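Local coordinates for protein phosphoribosylaminoimidazole-succinocarboxamide synthase (Pyrococcus horikoshii, PDB 4O7S) that catalyses the ATP-dependent joining of L-aspartate to a carboxylated aminoimidazole ribonucleotide, forming SAICAR on the de novo route to IMP, at residues F174-G179 with I186-E191. Numbering follows the deposited sequence.
Sequences FKLEFG and IVLADE. With TYD (thymidine-5'-diphosphate), chain B.
Next to the turn of the beta hairpin, Gly179 and Val187 form an antiparallel hydrogen-bonded pair, and the contact illustrates how a ladder that runs out is continued by water and charge. Gly179 N gives to Val187 O at 2.9 Å and Val187 N returns the bond to Gly179 O. Next comes the non-hydrogen-bonded pair Phe178–Leu188, and beyond it Ala189 N reaches Glu177 O at 2.7 Å, straight at the hydrogen (167°) although the donor stands above the carbonyl plane. There the segments diverge and a water bridges them: it accepts from Glu177 N at 3.0 Å and donates to Ala189 O, with a weak bond to Glu191 O.

Farther along, Lys175 NZ forms salt bridges with Asp190 OD1 (3.0 Å), which it meets from above the carboxylate plane, and with Glu177 OE2 (2.9 Å), on the anti side but tilted out of the carboxylate plane. Bends at chi2 and chi3 (-137° and 94°) carry the ammonium there, while CB and CD of Lys175 pack against the nucleoside of the bound thymidine diphosphate. The two carboxylates are stacked almost parallel, with Glu177 OE2 3.9 Å from Asp190 OD1; the shared lysine probably offsets their repulsion, with Lys122 a more distant, weak partner of Glu177.

On the apolar side, Leu188 CD1 sits over one face of the Phe178 ring, offset toward its rim in a CH-pi contact, and also touches Leu176 CB at 3.7 Å. Helix 143-165 packs on Phe178 through Ile149 and Ile152, helix 45-62 meets Leu188 through Leu60, and strand 84-93 pairs antiparallel with strand 169-180.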
loop_
_atom_site.group_PDB
_atom_site.type_symbol
_atom_site.label_atom_id
_atom_site.label_comp_id
_atom_site.label_asym_id
_atom_site.label_seq_id
_atom_site.Cartn_x
_atom_site.Cartn_y
_atom_site.Cartn_z
ATOM N N PHE A 174 -14.216 4.861 -6.895
ATOM C CA PHE A 174 -14.243 4.224 -8.223
ATOM C C PHE A 174 -12.859 3.733 -8.605
ATOM O O PHE A 174 -11.866 4.124 -7.999
ATOM C CB PHE A 174 -14.743 5.199 -9.299
ATOM C CG PHE A 174 -13.918 6.469 -9.419
ATOM C CD1 PHE A 174 -12.946 6.593 -10.409
ATOM C CD2 PHE A 174 -14.137 7.544 -8.564
ATOM C CE1 PHE A 174 -12.197 7.755 -10.545
ATOM C CE2 PHE A 174 -13.387 8.720 -8.690
ATOM C CZ PHE A 174 -12.405 8.821 -9.682
ATOM N N LYS A 175 -12.796 2.902 -9.636
ATOM C CA LYS A 175 -11.526 2.373 -10.099
ATOM C C LYS A 175 -11.316 2.748 -11.571
ATOM O O LYS A 175 -12.233 2.659 -12.391
ATOM C CB LYS A 175 -11.483 0.855 -9.946
ATOM C CG LYS A 175 -10.246 0.204 -10.568
ATOM C CD LYS A 175 -10.606 -1.058 -11.333
ATOM C CE LYS A 175 -10.827 -0.727 -12.783
ATOM N NZ LYS A 175 -11.534 -1.789 -13.531
ATOM N N LEU A 176 -10.090 3.128 -11.889
ATOM C CA LEU A 176 -9.681 3.386 -13.255
ATOM C C LEU A 176 -8.515 2.497 -13.677
ATOM O O LEU A 176 -7.738 1.981 -12.833
ATOM C CB LEU A 176 -9.232 4.843 -13.399
ATOM C CG LEU A 176 -10.228 5.939 -13.025
ATOM C CD1 LEU A 176 -9.515 7.281 -13.097
ATOM C CD2 LEU A 176 -11.447 5.881 -13.934
ATOM N N GLU A 177 -8.381 2.353 -14.997
ATOM C CA GLU A 177 -7.226 1.720 -15.601
ATOM C C GLU A 177 -6.720 2.628 -16.706
ATOM O O GLU A 177 -7.471 3.484 -17.204
ATOM C CB GLU A 177 -7.589 0.326 -16.110
ATOM C CG GLU A 177 -8.086 -0.591 -14.982
ATOM C CD GLU A 177 -8.314 -2.032 -15.416
ATOM O OE1 GLU A 177 -7.774 -2.456 -16.453
ATOM O OE2 GLU A 177 -9.049 -2.748 -14.715
ATOM N N PHE A 178 -5.446 2.462 -17.058
ATOM C CA PHE A 178 -4.729 3.382 -17.914
ATOM C C PHE A 178 -3.796 2.608 -18.815
ATOM O O PHE A 178 -3.382 1.509 -18.480
ATOM C CB PHE A 178 -3.854 4.323 -17.067
ATOM C CG PHE A 178 -4.624 5.314 -16.254
ATOM C CD1 PHE A 178 -4.981 6.547 -16.798
ATOM C CD2 PHE A 178 -5.015 5.013 -14.945
ATOM C CE1 PHE A 178 -5.696 7.478 -16.044
ATOM C CE2 PHE A 178 -5.725 5.941 -14.195
ATOM C CZ PHE A 178 -6.071 7.167 -14.739
ATOM N N GLY A 179 -3.441 3.202 -19.948
ATOM C CA GLY A 179 -2.399 2.650 -20.796
ATOM C C GLY A 179 -1.662 3.765 -21.500
ATOM O O GLY A 179 -2.062 4.928 -21.438
ATOM N N ILE A 186 -0.393 9.203 -21.508
ATOM C CA ILE A 186 -1.167 8.356 -20.597
ATOM C C ILE A 186 -2.671 8.510 -20.855
ATOM O O ILE A 186 -3.219 9.594 -20.738
ATOM C CB ILE A 186 -0.738 8.594 -19.127
ATOM C CG1 ILE A 186 0.738 8.143 -18.969
ATOM C CG2 ILE A 186 -1.665 7.846 -18.155
ATOM C CD1 ILE A 186 1.456 8.664 -17.760
ATOM N N VAL A 187 -3.317 7.408 -21.230
ATOM C CA VAL A 187 -4.693 7.425 -21.712
ATOM C C VAL A 187 -5.601 6.588 -20.788
ATOM O O VAL A 187 -5.282 5.442 -20.466
ATOM C CB VAL A 187 -4.774 6.881 -23.174
ATOM C CG1 VAL A 187 -6.212 6.845 -23.660
ATOM C CG2 VAL A 187 -3.942 7.733 -24.135
ATOM N N LEU A 188 -6.720 7.166 -20.362
ATOM C CA LEU A 188 -7.693 6.451 -19.545
ATOM C C LEU A 188 -8.334 5.293 -20.328
ATOM O O LEU A 188 -8.778 5.476 -21.464
ATOM C CB LEU A 188 -8.762 7.416 -19.042
ATOM C CG LEU A 188 -9.772 6.826 -18.052
ATOM C CD1 LEU A 188 -9.080 6.457 -16.750
ATOM C CD2 LEU A 188 -10.856 7.842 -17.772
ATOM N N ALA A 189 -8.363 4.101 -19.731
ATOM C CA ALA A 189 -8.816 2.914 -20.457
ATOM C C ALA A 189 -10.003 2.214 -19.786
ATOM O O ALA A 189 -10.822 2.866 -19.111
ATOM C CB ALA A 189 -7.650 1.951 -20.664
ATOM N N ASP A 190 -10.099 0.895 -19.989
ATOM C CA ASP A 190 -11.183 0.086 -19.431
ATOM C C ASP A 190 -12.561 0.776 -19.548
ATOM O O ASP A 190 -12.924 1.249 -20.630
ATOM C CB ASP A 190 -10.856 -0.303 -17.978
ATOM C CG ASP A 190 -11.621 -1.541 -17.511
ATOM O OD1 ASP A 190 -12.247 -1.477 -16.452
ATOM O OD2 ASP A 190 -11.587 -2.580 -18.188
ATOM N N GLU A 191 -13.308 0.836 -18.437
ATOM C CA GLU A 191 -14.696 1.270 -18.412
ATOM C C GLU A 191 -14.937 2.180 -17.205
ATOM O O GLU A 191 -14.144 2.180 -16.251
ATOM C CB GLU A 191 -15.652 0.051 -18.299
ATOM C CG GLU A 191 -15.651 -0.626 -16.919
ATOM C CD GLU A 191 -16.620 -1.794 -16.774
ATOM O OE1 GLU A 191 -17.861 -1.588 -16.779
ATOM O OE2 GLU A 191 -16.139 -2.934 -16.594
HETATM P PA TYD B . -12.688 -1.782 -2.925
HETATM O O1A TYD B . -13.554 -1.323 -1.776
HETATM O O2A TYD B . -11.192 -1.562 -2.835
HETATM O O3A TYD B . -12.912 -3.345 -3.236
HETATM P PB TYD B . -14.283 -4.191 -3.185
HETATM O O1B TYD B . -15.046 -3.731 -1.972
HETATM O O2B TYD B . -15.007 -3.845 -4.465
HETATM O O3B TYD B . -13.744 -5.596 -3.136
HETATM O "O5'" TYD B . -13.217 -1.090 -4.273
HETATM C "C5'" TYD B . -13.244 0.333 -4.385
HETATM C "C4'" TYD B . -13.881 0.767 -5.709
HETATM O "O4'" TYD B . -13.054 0.359 -6.795
HETATM C "C3'" TYD B . -15.265 0.180 -5.975
HETATM O "O3'" TYD B . -16.051 1.199 -6.588
HETATM C "C2'" TYD B . -15.069 -0.918 -6.994
HETATM C "C1'" TYD B . -13.762 -0.534 -7.671
HETATM N N1 TYD B . -12.913 -1.691 -7.986
HETATM C C2 TYD B . -13.144 -2.465 -9.162
HETATM O O2 TYD B . -14.089 -2.177 -9.929
HETATM N N3 TYD B . -12.354 -3.516 -9.457
HETATM C C4 TYD B . -11.321 -3.849 -8.660
HETATM O O4 TYD B . -10.593 -4.819 -8.947
HETATM C C5 TYD B . -11.046 -3.047 -7.434
HETATM C C5M TYD B . -9.898 -3.357 -6.505
HETATM C C6 TYD B . -11.885 -1.976 -7.164
HETATM O O HOH W 1 -11.003 3.224 -16.238
#